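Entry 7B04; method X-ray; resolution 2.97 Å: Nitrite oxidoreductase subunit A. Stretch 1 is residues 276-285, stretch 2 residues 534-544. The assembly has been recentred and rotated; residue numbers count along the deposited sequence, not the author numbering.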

ATOM      1  N   GLN B 276      -4.121  17.485 -12.027  1.00 49.09           N
ATOM      2  CA  GLN B 276      -4.133  17.865 -13.462  1.00 44.04           C
ATOM      3  C   GLN B 276      -2.728  18.236 -13.910  1.00 44.87           C
ATOM      4  O   GLN B 276      -2.018  18.759 -13.093  1.00 49.72           O
ATOM      5  CB  GLN B 276      -5.082  19.050 -13.652  1.00 44.09           C
ATOM      6  CG  GLN B 276      -4.782  19.958 -14.835  1.00 46.78           C
ATOM      7  CD  GLN B 276      -5.948  20.485 -15.628  1.00 52.97           C
ATOM      8  OE1 GLN B 276      -6.411  19.869 -16.571  1.00 54.35           O
ATOM      9  NE2 GLN B 276      -6.385  21.679 -15.291  1.00 50.93           N
ATOM     10  N   ALA B 277      -2.321  17.911 -15.132  1.00 39.73           N
ATOM     11  CA  ALA B 277      -1.037  18.468 -15.581  1.00 42.87           C
ATOM     12  C   ALA B 277      -1.367  19.809 -16.245  1.00 47.17           C
ATOM     13  O   ALA B 277      -1.811  19.798 -17.367  1.00 48.92           O
ATOM     14  CB  ALA B 277      -0.406  17.522 -16.545  1.00 40.76           C
ATOM     15  N   PRO B 278      -1.041  20.971 -15.651  1.00 43.15           N
ATOM     16  CA  PRO B 278      -1.491  22.277 -16.166  1.00 39.51           C
ATOM     17  C   PRO B 278      -1.013  22.602 -17.570  1.00 38.01           C
ATOM     18  O   PRO B 278      -1.655  23.409 -18.253  1.00 44.66           O
ATOM     19  CB  PRO B 278      -0.910  23.266 -15.146  1.00 38.56           C
ATOM     20  CG  PRO B 278      -0.658  22.409 -13.918  1.00 41.27           C
ATOM     21  CD  PRO B 278      -0.170  21.134 -14.472  1.00 39.49           C
ATOM     22  N   GLY B 279       0.087  22.001 -18.020  1.00 36.66           N
ATOM     23  CA  GLY B 279       0.590  22.294 -19.353  1.00 41.84           C
ATOM     24  C   GLY B 279      -0.237  21.684 -20.461  1.00 45.70           C
ATOM     25  O   GLY B 279      -0.144  22.134 -21.604  1.00 49.99           O
ATOM     26  N   HIS B 280      -1.046  20.670 -20.147  1.00 42.87           N
ATOM     27  CA  HIS B 280      -1.808  19.979 -21.184  1.00 43.29           C
ATOM     28  C   HIS B 280      -2.826  20.867 -21.896  1.00 42.47           C
ATOM     29  O   HIS B 280      -2.901  20.789 -23.136  1.00 41.46           O
ATOM     30  CB  HIS B 280      -2.482  18.744 -20.577  1.00 46.41           C
ATOM     31  CG  HIS B 280      -1.540  17.609 -20.329  1.00 45.00           C
ATOM     32  ND1 HIS B 280      -1.948  16.404 -19.798  1.00 40.26           N
ATOM     33  CD2 HIS B 280      -0.208  17.496 -20.539  1.00 44.07           C
ATOM     34  CE1 HIS B 280      -0.906  15.597 -19.697  1.00 39.06           C
ATOM     35  NE2 HIS B 280       0.161  16.236 -20.137  1.00 41.67           N
ATOM     36  N   PRO B 281      -3.621  21.707 -21.222  1.00 44.11           N
ATOM     37  CA  PRO B 281      -4.471  22.646 -21.974  1.00 43.78           C
ATOM     38  C   PRO B 281      -3.686  23.603 -22.854  1.00 42.47           C
ATOM     39  O   PRO B 281      -4.235  24.104 -23.842  1.00 45.52           O
ATOM     40  CB  PRO B 281      -5.236  23.394 -20.872  1.00 47.80           C
ATOM     41  CG  PRO B 281      -5.245  22.455 -19.725  1.00 48.59           C
ATOM     42  CD  PRO B 281      -3.921  21.752 -19.778  1.00 42.22           C
ATOM     43  N   PHE B 282      -2.421  23.871 -22.526  1.00 42.21           N
ATOM     44  CA  PHE B 282      -1.603  24.752 -23.352  1.00 45.27           C
ATOM     45  C   PHE B 282      -0.991  24.007 -24.533  1.00 44.05           C
ATOM     46  O   PHE B 282      -0.909  24.553 -25.639  1.00 46.07           O
ATOM     47  CB  PHE B 282      -0.500  25.391 -22.507  1.00 46.76           C
ATOM     48  CG  PHE B 282      -1.010  26.301 -21.426  1.00 46.06           C
ATOM     49  CD1 PHE B 282      -1.375  27.605 -21.715  1.00 46.56           C
ATOM     50  CD2 PHE B 282      -1.119  25.854 -20.121  1.00 45.20           C
ATOM     51  CE1 PHE B 282      -1.842  28.444 -20.720  1.00 45.18           C
ATOM     52  CE2 PHE B 282      -1.587  26.688 -19.123  1.00 39.19           C
ATOM     53  CZ  PHE B 282      -1.948  27.984 -19.423  1.00 43.86           C
ATOM     54  N   SER B 283      -0.556  22.763 -24.318  1.00 41.76           N
ATOM     55  CA  SER B 283       0.182  22.044 -25.351  1.00 42.36           C
ATOM     56  C   SER B 283      -0.748  21.396 -26.371  1.00 40.37           C
ATOM     57  O   SER B 283      -0.494  21.472 -27.579  1.00 46.73           O
ATOM     58  CB  SER B 283       1.085  20.990 -24.711  1.00 42.81           C
ATOM     59  OG  SER B 283       2.071  21.595 -23.891  1.00 44.02           O
ATOM     60  N   HIS B 284      -1.826  20.757 -25.912  1.00 39.41           N
ATOM     61  CA  HIS B 284      -2.769  20.113 -26.816  1.00 38.11           C
ATOM     62  C   HIS B 284      -4.227  20.466 -26.554  1.00 38.22           C
ATOM     63  O   HIS B 284      -5.082  20.090 -27.362  1.00 43.90           O
ATOM     64  CB  HIS B 284      -2.610  18.587 -26.769  1.00 45.56           C
ATOM     65  CG  HIS B 284      -2.709  18.011 -25.392  1.00 47.91           C
ATOM     66  ND1 HIS B 284      -3.915  17.709 -24.797  1.00 50.87           N
ATOM     67  CD2 HIS B 284      -1.752  17.673 -24.496  1.00 36.20           C
ATOM     68  CE1 HIS B 284      -3.697  17.213 -23.593  1.00 48.66           C
ATOM     69  NE2 HIS B 284      -2.392  17.178 -23.387  1.00 37.21           N
ATOM     70  N   GLY B 285      -4.539  21.166 -25.466  1.00 41.71           N
ATOM     71  CA  GLY B 285      -5.891  21.642 -25.244  1.00 44.55           C
ATOM     72  C   GLY B 285      -6.878  20.614 -24.743  1.00 48.22           C
ATOM     73  O   GLY B 285      -8.087  20.815 -24.886  1.00 43.81           O
TER
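Stretch 2, residues 534-544: HATLMNRSYYL

The closest backbone approach in this contact is made where there is no side chain: the CA of Gly279 lies 4.3 Å from the CA of Thr536, and 3.5 Å separates Gly279 CA from the carbonyl oxygen Thr536 O. A CB on Gly279 would point toward the helix and clash with Asn539 CB, Arg540 N and Thr536 O. The first rule to read here is that bare backbone lets a turn settle directly onto a helix.

Stretch 2 supplies that helix, which begins at Ala535 after His534 in the N-cap position. Ala535, Thr536, Asn539 and Arg540 lie along the side of the helix that faces stretch 1, and Tyr543 carries the contact on beyond them. Stretch 1 meets this face with a type I turn from Ala277 to His280, closed by His280 N to Ala277 O at 3.0 Å, and then a short helix ending at Ser283. The two chains advance in the same general sense: Pro278 sits near the start of the stretch 2 helix, with its CD 4.1 Å from Ala535 CB and its CB 3.0 Å from Thr536 OG1, whereas Ser283 and His284 meet Tyr543.

Beyond the glycine, side chains fill the space. Phe282 CE2 reaches Thr536 CG2 at 3.6 Å, and Ser283 OG packs 3.5 Å from Arg540 CG, using the aliphatic part of the arginine while its guanidinium bonds elsewhere in the structure. Ser283 CB lies over one face of the Tyr543 ring, 4.3 Å from Tyr543 CD2. The His284 and Tyr543 rings are near parallel, at 20°, but slid apart with centroids 5.4 Å from each other; Tyr543 OH comes within 3.0 Å of His284 CD2. Close packing around a bare glycine is the rule to carry away from this contact.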

ATOM      1  N   HIS B 534       5.828  25.521 -10.964  1.00 44.98           N
ATOM      2  CA  HIS B 534       6.004  25.665 -12.406  1.00 45.73           C
ATOM      3  C   HIS B 534       5.742  24.357 -13.128  1.00 47.78           C
ATOM      4  O   HIS B 534       6.368  24.041 -14.147  1.00 46.81           O
ATOM      5  CB  HIS B 534       7.404  26.198 -12.704  1.00 44.52           C
ATOM      6  CG  HIS B 534       7.619  27.596 -12.217  1.00 50.14           C
ATOM      7  ND1 HIS B 534       7.034  28.690 -12.817  1.00 51.93           N
ATOM      8  CD2 HIS B 534       8.334  28.075 -11.174  1.00 50.41           C
ATOM      9  CE1 HIS B 534       7.388  29.785 -12.168  1.00 53.90           C
ATOM     10  NE2 HIS B 534       8.177  29.440 -11.166  1.00 53.56           N
ATOM     11  N   ALA B 535       4.828  23.555 -12.573  1.00 40.66           N
ATOM     12  CA  ALA B 535       4.394  22.335 -13.254  1.00 41.06           C
ATOM     13  C   ALA B 535       3.888  22.636 -14.663  1.00 46.89           C
ATOM     14  O   ALA B 535       4.134  21.864 -15.601  1.00 45.47           O
ATOM     15  CB  ALA B 535       3.314  21.625 -12.421  1.00 40.37           C
ATOM     16  N   THR B 536       3.202  23.768 -14.826  1.00 47.80           N
ATOM     17  CA  THR B 536       2.703  24.179 -16.138  1.00 41.05           C
ATOM     18  C   THR B 536       3.811  24.204 -17.177  1.00 41.10           C
ATOM     19  O   THR B 536       3.652  23.677 -18.285  1.00 41.30           O
ATOM     20  CB  THR B 536       2.066  25.574 -16.036  1.00 38.19           C
ATOM     21  OG1 THR B 536       1.055  25.578 -15.027  1.00 36.85           O
ATOM     22  CG2 THR B 536       1.429  25.974 -17.368  1.00 36.95           C
ATOM     23  N   LEU B 537       4.945  24.793 -16.821  1.00 41.81           N
ATOM     24  CA  LEU B 537       6.096  24.804 -17.711  1.00 41.28           C
ATOM     25  C   LEU B 537       6.659  23.404 -17.891  1.00 46.94           C
ATOM     26  O   LEU B 537       7.047  23.014 -19.001  1.00 45.94           O
ATOM     27  CB  LEU B 537       7.178  25.722 -17.138  1.00 42.60           C
ATOM     28  CG  LEU B 537       6.978  27.221 -17.257  1.00 45.30           C
ATOM     29  CD1 LEU B 537       7.878  27.883 -16.232  1.00 46.56           C
ATOM     30  CD2 LEU B 537       7.306  27.676 -18.663  1.00 44.02           C
ATOM     31  N   MET B 538       6.712  22.638 -16.803  1.00 49.43           N
ATOM     32  CA  MET B 538       7.259  21.286 -16.853  1.00 45.92           C
ATOM     33  C   MET B 538       6.457  20.394 -17.795  1.00 42.49           C
ATOM     34  O   MET B 538       7.029  19.661 -18.605  1.00 38.90           O
ATOM     35  CB  MET B 538       7.276  20.690 -15.445  1.00 42.40           C
ATOM     36  CG  MET B 538       8.597  20.835 -14.724  1.00 40.78           C
ATOM     37  SD  MET B 538       8.344  20.604 -12.948  1.00 42.60           S
ATOM     38  CE  MET B 538       9.907  19.924 -12.425  1.00 48.30           C
ATOM     39  N   ASN B 539       5.127  20.454 -17.715  1.00 45.20           N
ATOM     40  CA  ASN B 539       4.313  19.609 -18.580  1.00 46.27           C
ATOM     41  C   ASN B 539       4.473  20.015 -20.037  1.00 47.37           C
ATOM     42  O   ASN B 539       4.554  19.158 -20.926  1.00 43.83           O
ATOM     43  CB  ASN B 539       2.852  19.670 -18.150  1.00 42.06           C
ATOM     44  CG  ASN B 539       2.659  19.251 -16.714  1.00 42.44           C
ATOM     45  OD1 ASN B 539       2.218  20.038 -15.889  1.00 39.08           O
ATOM     46  ND2 ASN B 539       2.999  18.006 -16.405  1.00 43.10           N
ATOM     47  N   ARG B 540       4.521  21.321 -20.300  1.00 48.83           N
ATOM     48  CA  ARG B 540       4.854  21.787 -21.639  1.00 46.49           C
ATOM     49  C   ARG B 540       6.236  21.293 -22.045  1.00 45.08           C
ATOM     50  O   ARG B 540       6.457  20.912 -23.201  1.00 46.10           O
ATOM     51  CB  ARG B 540       4.785  23.311 -21.697  1.00 42.27           C
ATOM     52  CG  ARG B 540       3.387  23.871 -21.528  1.00 41.42           C
ATOM     53  CD  ARG B 540       3.429  25.373 -21.324  1.00 48.20           C
ATOM     54  NE  ARG B 540       3.958  26.061 -22.498  1.00 52.16           N
ATOM     55  CZ  ARG B 540       4.328  27.336 -22.512  1.00 45.56           C
ATOM     56  NH1 ARG B 540       4.228  28.070 -21.412  1.00 36.91           N
ATOM     57  NH2 ARG B 540       4.799  27.878 -23.627  1.00 52.71           N
ATOM     58  N   SER B 541       7.181  21.295 -21.101  1.00 42.63           N
ATOM     59  CA  SER B 541       8.517  20.780 -21.376  1.00 42.53           C
ATOM     60  C   SER B 541       8.490  19.296 -21.727  1.00 44.50           C
ATOM     61  O   SER B 541       9.354  18.819 -22.469  1.00 36.10           O
ATOM     62  CB  SER B 541       9.421  21.032 -20.169  1.00 42.54           C
ATOM     63  OG  SER B 541      10.679  20.401 -20.313  1.00 47.65           O
ATOM     64  N   TYR B 542       7.515  18.553 -21.200  1.00 57.25           N
ATOM     65  CA  TYR B 542       7.446  17.111 -21.396  1.00 44.56           C
ATOM     66  C   TYR B 542       6.983  16.695 -22.789  1.00 40.01           C
ATOM     67  O   TYR B 542       7.008  15.497 -23.093  1.00 43.34           O
ATOM     68  CB  TYR B 542       6.526  16.494 -20.340  1.00 42.29           C
ATOM     69  CG  TYR B 542       7.071  16.612 -18.935  1.00 37.38           C
ATOM     70  CD1 TYR B 542       8.432  16.762 -18.713  1.00 40.32           C
ATOM     71  CD2 TYR B 542       6.226  16.582 -17.832  1.00 42.27           C
ATOM     72  CE1 TYR B 542       8.940  16.873 -17.434  1.00 47.06           C
ATOM     73  CE2 TYR B 542       6.727  16.691 -16.547  1.00 40.32           C
ATOM     74  CZ  TYR B 542       8.085  16.838 -16.356  1.00 43.58           C
ATOM     75  OH  TYR B 542       8.594  16.947 -15.084  1.00 45.21           O
ATOM     76  N   TYR B 543       6.569  17.634 -23.643  1.00 43.19           N
ATOM     77  CA  TYR B 543       6.225  17.308 -25.022  1.00 38.70           C
ATOM     78  C   TYR B 543       7.324  17.646 -26.019  1.00 40.52           C
ATOM     79  O   TYR B 543       7.310  17.109 -27.132  1.00 41.59           O
ATOM     80  CB  TYR B 543       4.938  18.024 -25.458  1.00 38.37           C
ATOM     81  CG  TYR B 543       3.646  17.339 -25.054  1.00 42.35           C
ATOM     82  CD1 TYR B 543       3.481  16.809 -23.782  1.00 50.57           C
ATOM     83  CD2 TYR B 543       2.593  17.211 -25.954  1.00 48.11           C
ATOM     84  CE1 TYR B 543       2.300  16.184 -23.412  1.00 46.52           C
ATOM     85  CE2 TYR B 543       1.411  16.582 -25.595  1.00 45.50           C
ATOM     86  CZ  TYR B 543       1.273  16.069 -24.322  1.00 46.85           C
ATOM     87  OH  TYR B 543       0.107  15.442 -23.951  1.00 51.04           O
ATOM     88  N   LEU B 544       8.268  18.515 -25.655  1.00 42.74           N
ATOM     89  CA  LEU B 544       9.281  18.959 -26.612  1.00 37.95           C
ATOM     90  C   LEU B 544      10.069  17.809 -27.228  1.00 38.32           C
ATOM     91  O   LEU B 544      10.147  17.744 -28.467  1.00 43.73           O
ATOM     92  CB  LEU B 544      10.206  19.982 -25.944  1.00 35.15           C
ATOM     93  CG  LEU B 544       9.620  21.370 -25.698  1.00 45.80           C
ATOM     94  CD1 LEU B 544      10.566  22.196 -24.849  1.00 45.70           C
ATOM     95  CD2 LEU B 544       9.335  22.068 -27.015  1.00 44.61           C
TER